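Local coordinates for protein mannitol dehydrogenase (Pseudomonas fluorescens, PDB 1LJ8) that probably oxidises mannitol at C2 to fructose, using NAD as coenzyme, and carries out the reverse reduction, at residues A[180-188]-A[264-272]. Numbering follows the deposited sequence.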
loop_
_atom_site.group_PDB
_atom_site.type_symbol
_atom_site.label_atom_id
_atom_site.label_comp_id
_atom_site.label_asym_id
_atom_site.label_seq_id
_atom_site.Cartn_x
_atom_site.Cartn_y
_atom_site.Cartn_z
ATOM N N GLY A 180 9.788 30.921 -10.047
ATOM C CA GLY A 180 9.168 30.879 -11.353
ATOM C C GLY A 180 9.219 29.467 -11.941
ATOM O O GLY A 180 9.171 29.300 -13.164
ATOM N N ILE A 181 9.308 28.451 -11.079
ATOM C CA ILE A 181 9.390 27.049 -11.520
ATOM C C ILE A 181 7.971 26.453 -11.481
ATOM O O ILE A 181 7.242 26.652 -10.507
ATOM C CB ILE A 181 10.359 26.282 -10.574
ATOM C CG1 ILE A 181 11.802 26.802 -10.822
ATOM C CG2 ILE A 181 10.271 24.771 -10.794
ATOM C CD1 ILE A 181 12.856 26.222 -9.859
ATOM N N PRO A 182 7.555 25.746 -12.549
ATOM C CA PRO A 182 6.199 25.168 -12.543
ATOM C C PRO A 182 6.010 24.062 -11.513
ATOM O O PRO A 182 6.972 23.425 -11.075
ATOM C CB PRO A 182 6.000 24.640 -13.960
ATOM C CG PRO A 182 7.333 24.522 -14.527
ATOM C CD PRO A 182 8.247 25.511 -13.820
ATOM N N ALA A 183 4.760 23.845 -11.151
ATOM C CA ALA A 183 4.401 22.807 -10.193
ATOM C C ALA A 183 4.763 21.420 -10.723
ATOM O O ALA A 183 4.972 21.224 -11.926
ATOM C CB ALA A 183 2.883 22.846 -9.947
ATOM N N PHE A 184 4.853 20.463 -9.808
ATOM C CA PHE A 184 5.035 19.054 -10.192
ATOM C C PHE A 184 3.643 18.382 -10.028
ATOM O O PHE A 184 2.730 18.974 -9.479
ATOM C CB PHE A 184 6.043 18.350 -9.271
ATOM C CG PHE A 184 5.923 18.728 -7.810
ATOM C CD1 PHE A 184 4.810 18.352 -7.046
ATOM C CD2 PHE A 184 6.982 19.408 -7.189
ATOM C CE1 PHE A 184 4.742 18.630 -5.684
ATOM C CE2 PHE A 184 6.927 19.699 -5.826
ATOM C CZ PHE A 184 5.812 19.305 -5.080
ATOM N N THR A 185 3.472 17.179 -10.569
ATOM C CA THR A 185 2.255 16.398 -10.387
ATOM C C THR A 185 2.506 15.601 -9.097
ATOM O O THR A 185 3.657 15.222 -8.805
ATOM C CB THR A 185 2.096 15.359 -11.541
ATOM O OG1 THR A 185 1.924 16.044 -12.786
ATOM C CG2 THR A 185 0.906 14.432 -11.297
ATOM N N VAL A 186 1.471 15.377 -8.307
ATOM C CA VAL A 186 1.588 14.528 -7.112
ATOM C C VAL A 186 0.846 13.239 -7.495
ATOM O O VAL A 186 -0.367 13.240 -7.767
ATOM C CB VAL A 186 0.969 15.131 -5.862
ATOM C CG1 VAL A 186 1.272 14.190 -4.648
ATOM C CG2 VAL A 186 1.642 16.471 -5.556
HETATM N N MSE A 187 1.611 12.151 -7.515
HETATM C CA MSE A 187 1.128 10.852 -7.985
HETATM C C MSE A 187 1.048 9.800 -6.895
HETATM O O MSE A 187 2.041 9.144 -6.596
HETATM C CB MSE A 187 2.087 10.406 -9.131
HETATM C CG MSE A 187 1.583 9.224 -9.958
HETATM SE SE MSE A 187 2.863 8.652 -11.315
HETATM C CE MSE A 187 4.219 7.745 -10.218
ATOM N N SER A 188 -0.148 9.576 -6.344
ATOM C CA SER A 188 -0.317 8.581 -5.268
ATOM C C SER A 188 -0.288 7.162 -5.834
ATOM O O SER A 188 -0.950 6.878 -6.829
ATOM C CB SER A 188 -1.687 8.748 -4.580
ATOM O OG SER A 188 -1.828 7.712 -3.595
ATOM N N TRP A 264 -0.639 -1.474 -13.945
ATOM C CA TRP A 264 -0.714 -0.061 -13.526
ATOM C C TRP A 264 -1.682 0.596 -14.517
ATOM O O TRP A 264 -1.415 0.602 -15.712
ATOM C CB TRP A 264 0.669 0.584 -13.692
ATOM C CG TRP A 264 0.822 1.938 -13.044
ATOM C CD1 TRP A 264 -0.128 2.651 -12.375
ATOM C CD2 TRP A 264 2.028 2.706 -12.990
ATOM N NE1 TRP A 264 0.429 3.833 -11.885
ATOM C CE2 TRP A 264 1.747 3.884 -12.257
ATOM C CE3 TRP A 264 3.329 2.508 -13.487
ATOM C CZ2 TRP A 264 2.723 4.863 -12.008
ATOM C CZ3 TRP A 264 4.313 3.483 -13.242
ATOM C CH2 TRP A 264 3.999 4.655 -12.501
ATOM N N VAL A 265 -2.802 1.099 -14.016
ATOM C CA VAL A 265 -3.713 1.833 -14.878
ATOM C C VAL A 265 -3.748 3.245 -14.247
ATOM O O VAL A 265 -4.016 3.380 -13.056
ATOM C CB VAL A 265 -5.107 1.238 -14.878
ATOM C CG1 VAL A 265 -5.941 2.048 -15.934
ATOM C CG2 VAL A 265 -5.049 -0.263 -15.239
ATOM N N LEU A 266 -3.439 4.251 -15.053
ATOM C CA LEU A 266 -3.322 5.645 -14.597
ATOM C C LEU A 266 -4.232 6.587 -15.359
ATOM O O LEU A 266 -4.510 6.380 -16.540
ATOM C CB LEU A 266 -1.891 6.188 -14.895
ATOM C CG LEU A 266 -0.743 6.440 -13.941
ATOM C CD1 LEU A 266 0.540 6.814 -14.701
ATOM C CD2 LEU A 266 -1.139 7.512 -12.950
ATOM N N GLU A 267 -4.627 7.662 -14.689
ATOM C CA GLU A 267 -5.339 8.729 -15.369
ATOM C C GLU A 267 -4.213 9.645 -15.898
ATOM O O GLU A 267 -3.261 9.958 -15.167
ATOM C CB GLU A 267 -6.241 9.480 -14.398
ATOM C CG GLU A 267 -7.435 8.614 -14.006
ATOM C CD GLU A 267 -8.287 9.235 -12.943
ATOM O OE1 GLU A 267 -7.879 10.284 -12.319
ATOM O OE2 GLU A 267 -9.363 8.647 -12.733
ATOM N N ASP A 268 -4.285 10.054 -17.156
ATOM C CA ASP A 268 -3.224 10.878 -17.731
ATOM C C ASP A 268 -3.382 12.349 -17.386
ATOM O O ASP A 268 -3.733 13.179 -18.249
ATOM C CB ASP A 268 -3.205 10.684 -19.249
ATOM C CG ASP A 268 -1.857 11.020 -19.878
ATOM O OD1 ASP A 268 -0.950 11.553 -19.199
ATOM O OD2 ASP A 268 -1.715 10.766 -21.091
ATOM N N LYS A 269 -3.081 12.670 -16.129
ATOM C CA LYS A 269 -3.234 14.027 -15.598
ATOM C C LYS A 269 -1.919 14.467 -14.983
ATOM O O LYS A 269 -1.745 14.382 -13.760
ATOM C CB LYS A 269 -4.322 14.018 -14.518
ATOM C CG LYS A 269 -5.712 13.663 -15.000
ATOM C CD LYS A 269 -6.718 13.579 -13.830
ATOM C CE LYS A 269 -8.076 13.115 -14.324
ATOM N NZ LYS A 269 -8.997 12.928 -13.136
ATOM N N PHE A 270 -0.996 14.938 -15.826
ATOM C CA PHE A 270 0.343 15.345 -15.370
ATOM C C PHE A 270 0.567 16.760 -15.869
ATOM O O PHE A 270 0.562 17.001 -17.077
ATOM C CB PHE A 270 1.396 14.388 -15.945
ATOM C CG PHE A 270 1.338 13.016 -15.355
ATOM C CD1 PHE A 270 0.317 12.122 -15.718
ATOM C CD2 PHE A 270 2.216 12.647 -14.337
ATOM C CE1 PHE A 270 0.164 10.896 -15.061
ATOM C CE2 PHE A 270 2.081 11.450 -13.683
ATOM C CZ PHE A 270 1.044 10.548 -14.028
ATOM N N VAL A 271 0.781 17.688 -14.936
ATOM C CA VAL A 271 0.932 19.076 -15.307
ATOM C C VAL A 271 2.289 19.419 -15.895
ATOM O O VAL A 271 2.395 20.378 -16.669
ATOM C CB VAL A 271 0.712 20.010 -14.083
ATOM C CG1 VAL A 271 -0.753 20.000 -13.653
ATOM C CG2 VAL A 271 1.575 19.545 -12.903
ATOM N N ASN A 272 3.305 18.640 -15.554
ATOM C CA ASN A 272 4.678 18.947 -15.960
ATOM C C ASN A 272 5.379 17.738 -16.613
ATOM O O ASN A 272 6.577 17.505 -16.394
ATOM C CB ASN A 272 5.440 19.427 -14.681
ATOM C CG ASN A 272 6.691 20.258 -14.977
ATOM O OD1 ASN A 272 7.090 20.423 -16.119
ATOM N ND2 ASN A 272 7.329 20.783 -13.908
HETATM O O HOH W 1 4.282 16.207 -14.052
HETATM O O HOH W 2 0.095 5.927 -9.930
#
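M187, present as selenomethionine, brings its selenium to the edges of two aromatic rings at once, a double Met-aromatic contact. The atom M187 SE sits 3.7 Å from CE2 of F270 and 89° off that ring's normal, so it lies essentially in the phenyl plane. A bend at chi3 (74°) then swings M187 CE onto the edge of the six-membered ring of W264, 3.7 Å from W264 CZ2. All this lies in the Rossmann domain: strand 185-188 closes one side of the main sheet beside strand 126-129, and the loop leaving strand 263-266 runs past it. One face of the W264 indole is covered by L266 CD1, while its NE1 gives a hydrogen bond to a water that reaches back, weakly, to S188 O. The side chain of F37, an NAD-binding residue, is about 7 Å from that of W264.

Toward the start of strand 185-188, T185 carries the stronger polar contact. T185 OG1 stands beside the backbone N (chi1 -64°) and accepts from V271 N at 2.9 Å. The same hydroxyl donates to a water, 2.7 Å from T185 OG1, which also takes the N-H of N272, and it has a further hydrogen bond with S223. Its methyl CG2 packs against F270 CD2. A valine here would probably leave V271 N without this acceptor and the water without one of its donors. Further out, at A183, the N272 amide ND2 makes a weak hydrogen bond to A183 O at 3.1 Å. Between these two grips F184 O, buried with no hydrogen-bond partner in the model, faces the methyl CG2 of V271 at 3.7 Å.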